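Local coordinates for CheC domain protein (Shewanella loihica PV-4, PDB 3IIC) that probably acts as a CheX-type phosphatase of the CheC-like superfamily, removing the phosphoryl group from the response regulator CheY in bacterial chemotaxis, at residues A22-K27 / M71-G76; T65-I70 / D88-L93. All blocks are in the same frame, centred on the assembly; numbering follows the deposited sequence.

Contact 1: residues A22-K27 / M71-G76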
# COMPACT_ATOMS: atom_id res chain seq x y z
N ALA A 22 22.87 4.48 4.85
CA ALA A 22 23.80 4.69 3.73
C ALA A 22 24.52 6.03 3.67
O ALA A 22 25.12 6.34 2.62
CB ALA A 22 23.01 4.50 2.43
N ASN A 23 24.47 6.80 4.76
CA ASN A 23 25.05 8.14 4.82
C ASN A 23 24.57 9.04 3.67
O ASN A 23 25.32 9.83 3.11
CB ASN A 23 26.59 8.01 4.86
CG ASN A 23 27.27 9.25 5.37
OD1 ASN A 23 26.66 10.13 5.97
ND2 ASN A 23 28.57 9.32 5.11
N MSE A 24 23.30 8.91 3.34
CA MSE A 24 22.67 9.57 2.18
C MSE A 24 21.87 10.76 2.72
O MSE A 24 20.99 10.58 3.57
CB MSE A 24 21.76 8.52 1.49
CG MSE A 24 20.90 8.94 0.29
SE MSE A 24 21.92 9.20 -1.34
CE MSE A 24 22.33 7.34 -1.71
N GLU A 25 22.23 11.96 2.28
CA GLU A 25 21.51 13.19 2.61
C GLU A 25 20.74 13.63 1.35
O GLU A 25 21.33 13.80 0.30
CB GLU A 25 22.48 14.28 3.08
CG GLU A 25 23.05 13.93 4.48
CD GLU A 25 24.13 14.87 4.99
OE1 GLU A 25 24.26 16.03 4.49
OE2 GLU A 25 24.84 14.42 5.91
N LEU A 26 19.43 13.72 1.47
CA LEU A 26 18.55 14.19 0.40
C LEU A 26 18.10 15.60 0.77
O LEU A 26 18.01 15.94 1.96
CB LEU A 26 17.35 13.26 0.24
CG LEU A 26 17.65 11.78 -0.04
CD1 LEU A 26 16.34 10.98 -0.12
CD2 LEU A 26 18.48 11.62 -1.32
N LYS A 27 17.83 16.43 -0.24
CA LYS A 27 17.39 17.81 -0.06
C LYS A 27 15.84 17.89 -0.15
O LYS A 27 15.29 17.47 -1.17
CB LYS A 27 18.06 18.72 -1.10
CG LYS A 27 17.63 20.21 -1.08
CD LYS A 27 18.52 21.07 -1.98
CE LYS A 27 18.06 22.54 -2.02
N MSE A 71 21.62 1.20 -2.16
CA MSE A 71 22.15 -0.20 -2.12
C MSE A 71 23.68 -0.24 -2.34
O MSE A 71 24.40 -0.93 -1.62
CB MSE A 71 21.49 -1.07 -3.20
CG MSE A 71 19.98 -1.31 -3.06
SE MSE A 71 19.56 -2.63 -1.80
CE MSE A 71 20.65 -4.13 -2.53
N ASN A 72 24.15 0.52 -3.33
CA ASN A 72 25.57 0.61 -3.68
C ASN A 72 26.45 1.17 -2.54
O ASN A 72 27.54 0.67 -2.32
CB ASN A 72 25.73 1.45 -4.97
CG ASN A 72 27.14 1.47 -5.51
OD1 ASN A 72 27.83 0.46 -5.53
ND2 ASN A 72 27.57 2.63 -5.98
N LYS A 73 25.95 2.20 -1.84
CA LYS A 73 26.65 2.80 -0.69
C LYS A 73 26.76 1.87 0.52
O LYS A 73 27.74 1.95 1.25
CB LYS A 73 26.01 4.16 -0.30
CG LYS A 73 26.27 5.26 -1.34
CD LYS A 73 26.03 6.66 -0.81
CE LYS A 73 26.14 7.72 -1.93
NZ LYS A 73 27.38 7.62 -2.81
N MSE A 74 25.78 1.00 0.71
CA MSE A 74 25.76 0.01 1.80
C MSE A 74 26.59 -1.24 1.49
O MSE A 74 27.35 -1.70 2.34
CB MSE A 74 24.31 -0.41 2.09
CG MSE A 74 23.43 0.72 2.56
SE MSE A 74 21.69 0.18 2.93
CE MSE A 74 21.99 -0.75 4.60
N LEU A 75 26.47 -1.76 0.26
CA LEU A 75 27.10 -3.04 -0.14
C LEU A 75 28.36 -2.96 -1.00
O LEU A 75 29.06 -3.96 -1.13
CB LEU A 75 26.04 -3.90 -0.87
CG LEU A 75 24.76 -4.25 -0.08
CD1 LEU A 75 23.73 -4.91 -1.02
CD2 LEU A 75 25.04 -5.12 1.15
N GLY A 76 28.66 -1.80 -1.56
CA GLY A 76 29.81 -1.65 -2.46
C GLY A 76 29.52 -1.96 -3.93
O GLY A 76 30.41 -1.80 -4.74
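The selenomethionine Met24 lays its methyl CE against the far aliphatic part of Lys73, 3.8 Å from Lys73 CE, and the two chains meet at about a right angle. With CG swung opposite the backbone N (chi1 177°), Met24 then bends at chi2 and chi3, which brings the methyl round to the lysine. Lys73 runs out almost straight from helix 64-75 as far as CE and turns only at chi4 (-49°). On the way it passes Ala22, with Lys73 CD 3.6 Å from Ala22 O, a van der Waals contact of a methylene with the carbonyl oxygen. Its ammonium group finds its partners outside loop 22-27: NZ makes a salt bridge to Glu69 OE2, one turn back on its own helix, and a weak hydrogen bond to Tyr144 OH, which should help to hold the methylenes beside Met24. Ala22 points its methyl at the helix and fits between two consecutive residues there, with Ala22 CB 3.8 Å from Met74 CG and 4.1 Å from Lys73 CB. No hydrogen bond crosses the contact. Asn23 follows Ala22 with positive phi and breaks the helical path, so the chain swings off toward strand 27-28. This is van der Waals packing of the chain that leaves helix 4-22 on a second helix, part of the helical layer beside the antiparallel sheet in a CheC-like fold.

Contact 2: residues T65-I70 / D88-L93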
# COMPACT_ATOMS: atom_id res chain seq x y z
N THR A 65 17.25 4.80 -9.90
CA THR A 65 18.66 5.20 -9.74
C THR A 65 19.03 5.55 -8.29
O THR A 65 20.12 5.24 -7.84
CB THR A 65 19.07 6.38 -10.67
OG1 THR A 65 18.15 7.45 -10.45
CG2 THR A 65 19.04 5.98 -12.16
N LEU A 66 18.09 6.15 -7.56
CA LEU A 66 18.31 6.53 -6.17
C LEU A 66 18.40 5.32 -5.24
O LEU A 66 19.33 5.24 -4.45
CB LEU A 66 17.22 7.51 -5.67
CG LEU A 66 17.29 7.90 -4.18
CD1 LEU A 66 18.70 8.41 -3.75
CD2 LEU A 66 16.18 8.89 -3.81
N ILE A 67 17.43 4.41 -5.33
CA ILE A 67 17.41 3.23 -4.45
C ILE A 67 18.56 2.28 -4.75
O ILE A 67 19.09 1.69 -3.81
CB ILE A 67 16.03 2.49 -4.44
CG1 ILE A 67 15.94 1.55 -3.24
CG2 ILE A 67 15.74 1.78 -5.80
CD1 ILE A 67 16.06 2.25 -1.86
N LEU A 68 18.94 2.16 -6.02
CA LEU A 68 20.12 1.33 -6.39
C LEU A 68 21.44 1.97 -5.89
O LEU A 68 22.35 1.24 -5.54
CB LEU A 68 20.13 0.97 -7.90
CG LEU A 68 18.90 0.18 -8.42
CD1 LEU A 68 19.05 -0.28 -9.91
CD2 LEU A 68 18.62 -1.03 -7.54
N GLU A 69 21.53 3.30 -5.84
CA GLU A 69 22.72 3.96 -5.26
C GLU A 69 22.77 3.77 -3.73
O GLU A 69 23.86 3.55 -3.16
CB GLU A 69 22.77 5.45 -5.59
CG GLU A 69 24.05 6.16 -5.04
CD GLU A 69 25.37 5.61 -5.59
OE1 GLU A 69 25.36 4.96 -6.66
OE2 GLU A 69 26.41 5.83 -4.94
N ILE A 70 21.61 3.88 -3.07
CA ILE A 70 21.50 3.60 -1.64
C ILE A 70 22.08 2.19 -1.39
O ILE A 70 22.96 2.04 -0.55
CB ILE A 70 20.04 3.74 -1.08
CG1 ILE A 70 19.61 5.22 -1.03
CG2 ILE A 70 19.97 3.18 0.35
CD1 ILE A 70 18.11 5.49 -0.69
N ASP A 88 13.10 -5.86 -0.10
CA ASP A 88 13.30 -6.08 1.36
C ASP A 88 13.81 -4.81 2.09
O ASP A 88 13.40 -4.53 3.20
CB ASP A 88 14.30 -7.20 1.67
CG ASP A 88 13.77 -8.58 1.40
OD1 ASP A 88 12.55 -8.80 1.18
OD2 ASP A 88 14.61 -9.47 1.46
N LEU A 89 14.71 -4.06 1.43
CA LEU A 89 15.31 -2.84 2.00
C LEU A 89 14.29 -1.69 2.14
O LEU A 89 14.26 -0.97 3.16
CB LEU A 89 16.50 -2.41 1.13
CG LEU A 89 17.45 -1.29 1.56
CD1 LEU A 89 16.90 0.05 1.26
CD2 LEU A 89 17.85 -1.46 3.02
N VAL A 90 13.46 -1.54 1.10
CA VAL A 90 12.41 -0.54 1.06
C VAL A 90 11.39 -0.81 2.19
O VAL A 90 11.00 0.13 2.86
CB VAL A 90 11.78 -0.42 -0.37
CG1 VAL A 90 10.53 0.47 -0.37
CG2 VAL A 90 12.84 0.11 -1.37
N GLY A 91 11.03 -2.09 2.42
CA GLY A 91 10.11 -2.48 3.52
C GLY A 91 10.67 -2.15 4.88
O GLY A 91 9.98 -1.60 5.75
N GLU A 92 11.95 -2.47 5.08
CA GLU A 92 12.68 -2.14 6.31
C GLU A 92 12.76 -0.61 6.51
O GLU A 92 12.47 -0.12 7.58
CB GLU A 92 14.08 -2.73 6.27
CG GLU A 92 14.95 -2.38 7.50
CD GLU A 92 16.34 -2.98 7.41
OE1 GLU A 92 16.49 -3.96 6.65
OE2 GLU A 92 17.27 -2.47 8.10
N LEU A 93 13.17 0.12 5.48
CA LEU A 93 13.24 1.60 5.55
C LEU A 93 11.87 2.17 5.95
O LEU A 93 11.78 3.02 6.86
CB LEU A 93 13.81 2.19 4.25
CG LEU A 93 13.75 3.70 3.93
CD1 LEU A 93 14.94 4.18 3.08
CD2 LEU A 93 12.44 4.06 3.25
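Leu89 O accepts the helical hydrogen bond of Leu93 N at 2.8 Å, and from this regular turn Leu89 reaches across to Ile67 on the other helix. Here two helices of the CheC-like, CheX-type fold, 64-75 and 84-107, cross almost perpendicularly: the axes of the two short segments make 88° and come no closer than 11.6 Å. At that spacing the backbones stay well apart, and branched apolar side chains span the interval. Ile67 does most of the work. Its chi1 of -163° sends CG1 toward helix 84-107, and the bend at chi2 (60°) sets CD1 against both Leu89 and Val90. Ile67 CD1 comes within 3.9 Å of Leu89 CD1, the two side chains passing in opposite directions. On Val90 it is the CG2 methyl that meets the isoleucine, 3.9 Å from Ile67 CG1, and this pair crosses at about a right angle. All four touching residues are buried, and no polar bond links the segments. The sheet packs against the same residues: Val43 of strand 43-51 touches both Ile67 and Val90, while Phe62 of strand 54-62 lies on Ile67 and Ile70. Outside this apolar patch, Asp88 OD1 turns to a salt bridge with Lys130 NZ of the second subunit. One turn along from Ile67, the contact is looser, with Ile70 CG2 4.5 Å from Leu89 CD1.

From the N terminus, helix 4-22 runs into loop 22-27, and the chain then builds strands 27-28, 43-51 and 54-62 before helix 64-75. Contact 1 closes that long excursion, 44 residues at its closest ends; contact 2 closes a much shorter one, 18 residues, leading into helix 84-107. Because 65-70 falls between 22-27 and 71-76 while 88-93 follows both, the two closures cross along the chain, and helix 64-75 takes part in both. Its first part meets helix 84-107, its last part the chain leaving helix 4-22. The contacts also touch directly, with Met24 CE 3.5 Å from Ile70 CG1. Leu18 of helix 4-22 packs on both Ile70 and Leu93, bringing all three helices together.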